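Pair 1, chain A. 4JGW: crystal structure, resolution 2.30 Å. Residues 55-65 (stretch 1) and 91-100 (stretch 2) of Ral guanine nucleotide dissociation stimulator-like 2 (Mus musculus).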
# COMPACT_ATOMS: atom_id res chain seq x y z
N THR A 55 11.44 20.86 13.34
CA THR A 55 12.71 20.26 12.93
C THR A 55 12.70 18.77 13.25
O THR A 55 11.92 18.30 14.08
CB THR A 55 13.92 20.91 13.64
OG1 THR A 55 13.83 20.69 15.05
CG2 THR A 55 13.98 22.41 13.36
N LEU A 56 13.59 18.03 12.58
CA LEU A 56 13.73 16.59 12.80
C LEU A 56 14.02 16.28 14.28
O LEU A 56 13.53 15.28 14.82
CB LEU A 56 14.82 16.03 11.89
CG LEU A 56 14.83 14.53 11.57
CD1 LEU A 56 13.48 14.02 11.08
CD2 LEU A 56 15.92 14.23 10.54
N GLU A 57 14.79 17.16 14.91
CA GLU A 57 15.11 17.05 16.34
C GLU A 57 13.87 17.29 17.21
O GLU A 57 13.69 16.63 18.23
CB GLU A 57 16.22 18.04 16.71
CG GLU A 57 17.62 17.68 16.19
CD GLU A 57 17.82 17.96 14.70
OE1 GLU A 57 16.99 18.66 14.09
OE2 GLU A 57 18.82 17.46 14.14
N ALA A 58 13.03 18.24 16.79
CA ALA A 58 11.80 18.57 17.51
C ALA A 58 10.75 17.47 17.37
O ALA A 58 9.96 17.24 18.29
CB ALA A 58 11.25 19.90 17.03
N LEU A 59 10.74 16.81 16.21
CA LEU A 59 9.85 15.67 15.98
C LEU A 59 10.15 14.54 16.97
O LEU A 59 9.24 13.92 17.50
CB LEU A 59 9.97 15.15 14.54
CG LEU A 59 9.62 16.07 13.36
CD1 LEU A 59 9.62 15.28 12.06
CD2 LEU A 59 8.28 16.77 13.54
N VAL A 60 11.44 14.32 17.22
CA VAL A 60 11.90 13.27 18.14
C VAL A 60 11.59 13.61 19.60
O VAL A 60 11.25 12.72 20.38
CB VAL A 60 13.41 12.96 17.94
CG1 VAL A 60 13.94 12.03 19.03
CG2 VAL A 60 13.64 12.34 16.56
N ARG A 61 11.69 14.89 19.96
CA ARG A 61 11.31 15.36 21.30
C ARG A 61 9.83 15.09 21.56
O ARG A 61 9.46 14.59 22.62
CB ARG A 61 11.61 16.85 21.48
CG ARG A 61 13.09 17.18 21.69
CD ARG A 61 13.29 18.60 22.24
NE ARG A 61 12.96 19.64 21.26
CZ ARG A 61 13.82 20.15 20.38
NH1 ARG A 61 15.08 19.71 20.32
NH2 ARG A 61 13.42 21.09 19.53
N HIS A 62 8.99 15.42 20.57
CA HIS A 62 7.56 15.17 20.62
C HIS A 62 7.27 13.66 20.61
O HIS A 62 6.35 13.19 21.29
CB HIS A 62 6.87 15.88 19.45
CG HIS A 62 5.37 15.85 19.50
ND1 HIS A 62 4.65 16.38 20.55
CD2 HIS A 62 4.46 15.39 18.61
CE1 HIS A 62 3.36 16.22 20.31
NE2 HIS A 62 3.22 15.63 19.13
N LEU A 63 8.07 12.91 19.85
CA LEU A 63 7.96 11.45 19.77
C LEU A 63 8.11 10.79 21.14
O LEU A 63 7.36 9.88 21.50
CB LEU A 63 9.03 10.88 18.83
CG LEU A 63 8.78 9.71 17.87
CD1 LEU A 63 10.08 8.93 17.67
CD2 LEU A 63 7.67 8.76 18.30
N LEU A 64 9.08 11.27 21.92
CA LEU A 64 9.45 10.65 23.18
C LEU A 64 8.79 11.31 24.40
O LEU A 64 9.12 10.99 25.55
CB LEU A 64 10.98 10.59 23.34
CG LEU A 64 11.79 9.88 22.24
CD1 LEU A 64 13.25 9.79 22.64
CD2 LEU A 64 11.25 8.49 21.92
N ASP A 65 7.86 12.22 24.14
CA ASP A 65 7.06 12.85 25.18
C ASP A 65 5.91 11.92 25.57
O ASP A 65 5.15 11.46 24.71
CB ASP A 65 6.53 14.20 24.70
CG ASP A 65 5.78 14.97 25.78
OD1 ASP A 65 5.88 14.62 26.97
OD2 ASP A 65 5.07 15.94 25.42
N ALA A 91 19.08 7.33 10.78
CA ALA A 91 19.07 8.74 11.19
C ALA A 91 18.07 8.99 12.32
O ALA A 91 18.38 9.70 13.28
CB ALA A 91 18.79 9.64 10.00
N LEU A 92 16.87 8.41 12.20
CA LEU A 92 15.83 8.55 13.21
C LEU A 92 16.19 7.81 14.50
O LEU A 92 16.00 8.34 15.60
CB LEU A 92 14.48 8.06 12.67
CG LEU A 92 13.22 8.23 13.54
CD1 LEU A 92 12.96 9.70 13.86
CD2 LEU A 92 12.01 7.61 12.87
N PHE A 93 16.70 6.59 14.35
CA PHE A 93 17.19 5.78 15.47
C PHE A 93 18.29 6.53 16.22
O PHE A 93 18.32 6.54 17.46
CB PHE A 93 17.72 4.44 14.95
CG PHE A 93 17.71 3.32 15.96
CD1 PHE A 93 17.86 2.01 15.54
CD2 PHE A 93 17.55 3.57 17.32
CE1 PHE A 93 17.86 0.95 16.45
CE2 PHE A 93 17.54 2.53 18.24
CZ PHE A 93 17.70 1.22 17.81
N GLY A 94 19.21 7.14 15.47
CA GLY A 94 20.31 7.92 16.04
C GLY A 94 19.84 9.11 16.86
O GLY A 94 20.38 9.38 17.94
N LEU A 95 18.83 9.82 16.36
CA LEU A 95 18.27 10.98 17.05
C LEU A 95 17.48 10.60 18.30
O LEU A 95 17.39 11.38 19.25
CB LEU A 95 17.39 11.81 16.10
CG LEU A 95 18.12 12.51 14.95
CD1 LEU A 95 17.14 12.90 13.88
CD2 LEU A 95 18.91 13.72 15.44
N VAL A 96 16.92 9.39 18.30
CA VAL A 96 16.28 8.83 19.49
C VAL A 96 17.35 8.54 20.54
O VAL A 96 17.20 8.91 21.71
CB VAL A 96 15.46 7.55 19.16
CG1 VAL A 96 15.05 6.82 20.44
CG2 VAL A 96 14.23 7.91 18.34
N ALA A 97 18.44 7.91 20.11
CA ALA A 97 19.60 7.64 20.97
C ALA A 97 20.26 8.94 21.44
O ALA A 97 20.75 9.00 22.57
CB ALA A 97 20.61 6.75 20.26
N ASP A 98 20.27 9.95 20.58
CA ASP A 98 20.75 11.29 20.95
C ASP A 98 19.93 11.88 22.10
O ASP A 98 20.49 12.32 23.10
CB ASP A 98 20.68 12.24 19.75
CG ASP A 98 21.87 12.09 18.81
OD1 ASP A 98 22.77 11.27 19.09
OD2 ASP A 98 21.90 12.81 17.78
N ARG A 99 18.61 11.86 21.94
CA ARG A 99 17.68 12.43 22.92
C ARG A 99 17.79 11.75 24.28
O ARG A 99 17.72 12.42 25.32
CB ARG A 99 16.24 12.38 22.38
CG ARG A 99 15.16 12.88 23.34
CD ARG A 99 15.30 14.36 23.68
NE ARG A 99 14.32 14.78 24.68
CZ ARG A 99 14.31 15.96 25.29
NH1 ARG A 99 15.23 16.88 25.01
NH2 ARG A 99 13.37 16.23 26.19
N LEU A 100 17.97 10.43 24.28
CA LEU A 100 18.14 9.67 25.51
C LEU A 100 19.47 9.98 26.20
O LEU A 100 19.53 10.05 27.43
CB LEU A 100 18.02 8.16 25.24
CG LEU A 100 16.66 7.59 24.84
CD1 LEU A 100 16.81 6.16 24.34
CD2 LEU A 100 15.65 7.66 25.98
O HOH W 1 11.28 14.21 24.78

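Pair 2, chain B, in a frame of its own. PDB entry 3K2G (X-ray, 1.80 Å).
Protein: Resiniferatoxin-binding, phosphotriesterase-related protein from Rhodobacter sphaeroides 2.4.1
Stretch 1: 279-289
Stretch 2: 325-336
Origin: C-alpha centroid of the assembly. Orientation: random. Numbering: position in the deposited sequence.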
# COMPACT_ATOMS: atom_id res chain seq x y z
N SER B 279 -16.80 -3.39 -4.72
CA SER B 279 -17.75 -2.34 -4.37
C SER B 279 -17.59 -1.14 -5.30
O SER B 279 -16.53 -0.94 -5.88
CB SER B 279 -17.51 -1.86 -2.94
OG SER B 279 -16.32 -1.10 -2.87
N ASP B 280 -18.63 -0.32 -5.40
CA ASP B 280 -18.54 0.85 -6.26
C ASP B 280 -17.49 1.84 -5.78
O ASP B 280 -16.91 2.58 -6.57
CB ASP B 280 -19.91 1.53 -6.38
CG ASP B 280 -20.87 0.74 -7.25
OD1 ASP B 280 -20.40 -0.15 -8.00
OD2 ASP B 280 -22.09 1.02 -7.19
N ASP B 281 -17.23 1.86 -4.47
CA ASP B 281 -16.21 2.75 -3.94
C ASP B 281 -14.83 2.29 -4.41
O ASP B 281 -13.99 3.11 -4.79
CB ASP B 281 -16.25 2.81 -2.41
CG ASP B 281 -17.05 3.99 -1.88
OD1 ASP B 281 -17.39 4.90 -2.67
OD2 ASP B 281 -17.34 4.02 -0.67
N GLU B 282 -14.58 0.98 -4.38
CA GLU B 282 -13.29 0.45 -4.82
C GLU B 282 -13.08 0.77 -6.30
O GLU B 282 -11.98 1.12 -6.72
CB GLU B 282 -13.22 -1.06 -4.61
CG GLU B 282 -13.20 -1.50 -3.15
CD GLU B 282 -13.28 -3.00 -3.00
OE1 GLU B 282 -14.29 -3.58 -3.46
OE2 GLU B 282 -12.35 -3.61 -2.44
N VAL B 283 -14.14 0.64 -7.09
CA VAL B 283 -14.07 0.92 -8.51
C VAL B 283 -13.87 2.41 -8.75
O VAL B 283 -13.08 2.81 -9.61
CB VAL B 283 -15.34 0.44 -9.23
CG1 VAL B 283 -15.38 0.97 -10.66
CG2 VAL B 283 -15.36 -1.09 -9.24
N ALA B 284 -14.60 3.24 -8.00
CA ALA B 284 -14.47 4.69 -8.14
C ALA B 284 -13.01 5.08 -7.93
O ALA B 284 -12.46 5.86 -8.70
CB ALA B 284 -15.36 5.40 -7.13
N ARG B 285 -12.39 4.53 -6.90
CA ARG B 285 -10.99 4.85 -6.63
C ARG B 285 -10.07 4.42 -7.76
O ARG B 285 -9.13 5.13 -8.11
CB ARG B 285 -10.52 4.22 -5.32
CG ARG B 285 -10.92 4.99 -4.07
CD ARG B 285 -10.05 4.58 -2.88
NE ARG B 285 -10.27 3.18 -2.50
CZ ARG B 285 -11.36 2.74 -1.87
NH1 ARG B 285 -12.33 3.59 -1.54
NH2 ARG B 285 -11.49 1.46 -1.57
N ALA B 286 -10.34 3.25 -8.34
CA ALA B 286 -9.53 2.75 -9.45
C ALA B 286 -9.67 3.69 -10.65
O ALA B 286 -8.71 3.95 -11.37
CB ALA B 286 -9.96 1.35 -9.84
N ILE B 287 -10.89 4.19 -10.85
CA ILE B 287 -11.18 5.10 -11.94
C ILE B 287 -10.45 6.43 -11.72
O ILE B 287 -9.88 7.00 -12.65
CB ILE B 287 -12.71 5.34 -12.06
CG1 ILE B 287 -13.40 4.06 -12.54
CG2 ILE B 287 -13.00 6.49 -13.00
CD1 ILE B 287 -14.92 4.10 -12.50
N LEU B 288 -10.47 6.91 -10.48
CA LEU B 288 -9.78 8.15 -10.13
C LEU B 288 -8.31 8.02 -10.47
O LEU B 288 -7.72 8.91 -11.08
CB LEU B 288 -9.93 8.44 -8.64
CG LEU B 288 -11.04 9.41 -8.22
CD1 LEU B 288 -12.38 8.97 -8.79
CD2 LEU B 288 -11.08 9.47 -6.70
N GLY B 289 -7.73 6.89 -10.07
CA GLY B 289 -6.33 6.64 -10.33
C GLY B 289 -6.03 6.60 -11.82
O GLY B 289 -5.08 7.23 -12.28
N HIS B 325 -26.94 7.28 -9.48
CA HIS B 325 -26.20 7.05 -8.26
C HIS B 325 -24.68 6.98 -8.35
O HIS B 325 -23.99 7.51 -7.48
CB HIS B 325 -26.77 5.81 -7.57
CG HIS B 325 -28.22 5.93 -7.23
ND1 HIS B 325 -28.68 6.71 -6.19
CD2 HIS B 325 -29.32 5.40 -7.80
CE1 HIS B 325 -30.00 6.65 -6.13
NE2 HIS B 325 -30.41 5.86 -7.11
N PHE B 326 -24.15 6.35 -9.39
CA PHE B 326 -22.70 6.26 -9.48
C PHE B 326 -22.03 7.58 -9.84
O PHE B 326 -21.00 7.92 -9.26
CB PHE B 326 -22.28 5.16 -10.47
CG PHE B 326 -20.80 4.83 -10.40
CD1 PHE B 326 -20.24 4.36 -9.22
CD2 PHE B 326 -19.98 4.99 -11.51
CE1 PHE B 326 -18.87 4.06 -9.14
CE2 PHE B 326 -18.62 4.70 -11.45
CZ PHE B 326 -18.06 4.23 -10.27
N LEU B 327 -22.59 8.34 -10.78
CA LEU B 327 -21.97 9.61 -11.15
C LEU B 327 -21.79 10.47 -9.89
O LEU B 327 -20.71 11.00 -9.65
CB LEU B 327 -22.82 10.33 -12.22
CG LEU B 327 -22.99 9.55 -13.53
CD1 LEU B 327 -23.66 10.42 -14.59
CD2 LEU B 327 -21.64 9.06 -14.06
N PRO B 328 -22.84 10.59 -9.06
CA PRO B 328 -22.70 11.38 -7.83
C PRO B 328 -21.58 10.83 -6.93
O PRO B 328 -20.89 11.60 -6.24
CB PRO B 328 -24.08 11.26 -7.19
CG PRO B 328 -24.99 11.16 -8.38
CD PRO B 328 -24.24 10.20 -9.28
N ARG B 329 -21.39 9.51 -6.93
CA ARG B 329 -20.34 8.88 -6.13
C ARG B 329 -18.97 9.30 -6.68
O ARG B 329 -18.06 9.60 -5.91
CB ARG B 329 -20.48 7.35 -6.17
CG ARG B 329 -19.47 6.58 -5.32
CD ARG B 329 -19.61 5.07 -5.53
NE ARG B 329 -20.89 4.56 -5.04
CZ ARG B 329 -21.18 4.35 -3.76
NH1 ARG B 329 -20.28 4.59 -2.81
NH2 ARG B 329 -22.38 3.89 -3.41
N LEU B 330 -18.84 9.31 -8.00
CA LEU B 330 -17.60 9.71 -8.65
C LEU B 330 -17.31 11.16 -8.31
O LEU B 330 -16.15 11.57 -8.22
CB LEU B 330 -17.70 9.56 -10.17
CG LEU B 330 -17.62 8.15 -10.75
CD1 LEU B 330 -17.75 8.23 -12.27
CD2 LEU B 330 -16.30 7.51 -10.36
N ARG B 331 -18.36 11.95 -8.12
CA ARG B 331 -18.18 13.35 -7.78
C ARG B 331 -17.66 13.42 -6.34
O ARG B 331 -16.74 14.19 -6.05
CB ARG B 331 -19.50 14.10 -7.92
CG ARG B 331 -19.34 15.60 -8.08
CD ARG B 331 -20.69 16.27 -8.25
NE ARG B 331 -20.55 17.71 -8.49
CZ ARG B 331 -20.16 18.25 -9.64
NH1 ARG B 331 -19.86 17.48 -10.68
NH2 ARG B 331 -20.07 19.57 -9.75
N ARG B 332 -18.23 12.62 -5.45
CA ARG B 332 -17.80 12.60 -4.06
C ARG B 332 -16.32 12.22 -3.99
O ARG B 332 -15.60 12.62 -3.07
CB ARG B 332 -18.62 11.60 -3.22
CG ARG B 332 -20.10 11.97 -3.05
CD ARG B 332 -20.75 11.18 -1.91
NE ARG B 332 -20.76 9.73 -2.13
CZ ARG B 332 -21.65 9.09 -2.88
NH1 ARG B 332 -22.61 9.77 -3.50
NH2 ARG B 332 -21.58 7.77 -3.03
N HIS B 333 -15.87 11.45 -4.97
CA HIS B 333 -14.48 11.02 -5.03
C HIS B 333 -13.53 12.05 -5.64
O HIS B 333 -12.32 11.89 -5.57
CB HIS B 333 -14.34 9.70 -5.80
CG HIS B 333 -14.59 8.48 -4.96
ND1 HIS B 333 -15.85 8.10 -4.56
CD2 HIS B 333 -13.74 7.56 -4.45
CE1 HIS B 333 -15.77 7.00 -3.83
NE2 HIS B 333 -14.50 6.65 -3.75
N GLY B 334 -14.08 13.09 -6.26
CA GLY B 334 -13.21 14.11 -6.84
C GLY B 334 -13.39 14.48 -8.30
O GLY B 334 -12.76 15.43 -8.77
N LEU B 335 -14.23 13.75 -9.03
CA LEU B 335 -14.43 14.07 -10.45
C LEU B 335 -15.44 15.19 -10.64
O LEU B 335 -16.48 15.23 -9.98
CB LEU B 335 -14.90 12.83 -11.21
CG LEU B 335 -13.89 11.72 -11.48
CD1 LEU B 335 -14.57 10.64 -12.33
CD2 LEU B 335 -12.67 12.29 -12.21
N ASP B 336 -15.14 16.11 -11.56
CA ASP B 336 -16.06 17.21 -11.84
C ASP B 336 -17.03 16.83 -12.95
O ASP B 336 -16.88 15.79 -13.58
CB ASP B 336 -15.29 18.49 -12.22
CG ASP B 336 -14.40 18.31 -13.44
OD1 ASP B 336 -14.71 17.46 -14.30
OD2 ASP B 336 -13.38 19.03 -13.53
O HOH W 2 -22.81 3.79 -6.89
O HOH W 3 -19.23 7.26 -1.50

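Pair 1 and pair 2 each set two helical segments across one another, and superposing N, CA and C of 14 central residues gives an RMSD of 0.5 Å. The axes approach to 9.7 Å and cross at -64° in pair 1, against 9.8 Å and -58° in pair 2. The buried surfaces are similar too, 522 and 554 Å². Both first helices begin alike: T55(A) OG1 accepts from A58(A) N at 3.1 Å, and the matched S279(B) OG accepts from E282(B) N at 3.1 Å, each a capping bond.

The tightest backbone approach occurs at the same matched positions. V60(A) CA and V96(A) CA are 6.4 Å apart; in their counterparts, A284(B) CA and L330(B) CA are 5.9 Å apart. In pair 1 the valine is the knob, its side chain sitting among L92(A), L95(A), V96(A) and R99(A). V60(A) CG2 lies 3.8 Å from both L92(A) CD1 and L95(A) CB, while CG1 reaches L95(A) O at 3.5 Å. The smaller A284(B) meets a flat surface: its CB stands 3.6 Å from the H333(B) ring centroid, 4° off the normal, a CH-pi contact, and 4.0 Å from L330(B) CD2.

At L92(A) = F326(B) the knob changes helix. The phenylalanine points toward stretch 1 and inserts among D280(B), V283(B), A284(B) and I287(B), with I287(B) CD1 at the ring edge, 3.9 Å from F326(B) CZ. L92(A) starts sideways, and its end comes nearer to touch V60(A).

The match L56(A) = D280(B) and L95(A) = R329(B) replaces an apolar contact with a polar one. L56(A) CG packs 3.7 Å from L95(A) CD1. In pair 2, D280(B) OD2 and R329(B) NE are 4.3 Å apart, with the oxygen well out of the guanidinium plane, so no N-H points at it; water 2 joins them instead, donating to D280(B) OD2 at 2.9 Å and accepting from R329(B) NE at 2.8 Å. Next along, E57(A) OE2 merely approaches L95(A) CD2 at 4.0 Å, whereas the matched D281(B) forms a salt bridge, OD1 to R329(B) NH1 at 2.9 Å. Its hydrogen bond is weak, and the position of OD1 is less certain because it crowds H333(B).

R99(A) = H333(B) shows the largest shift of side-chain centres among the inward-facing matches, 4.0 Å, although the CA atoms differ by 0.3 Å. R99(A) extends so that R61(A) CD lies over one guanidinium face, 3.8 Å from R99(A) NH1; water 1 donates to R61(A) O at 2.8 Å and accepts a weak bond from R99(A) NE at 3.1 Å. H333(B) is anchored within its own stretch by ND1 donating to R329(B) O at 3.0 Å, which accompanies the ring's placement over A284(B).

At L63(A) = I287(B), L63(A) CD1 reaches V96(A) CG2 at 4.3 Å, and I287(B) CD1 reaches L330(B) CD2, also at 4.3 Å. L64(A) CD1 covers R99(A) CG at 3.7 Å; the matched L288(B) brings CD2 to 3.4 Å from H333(B) CB.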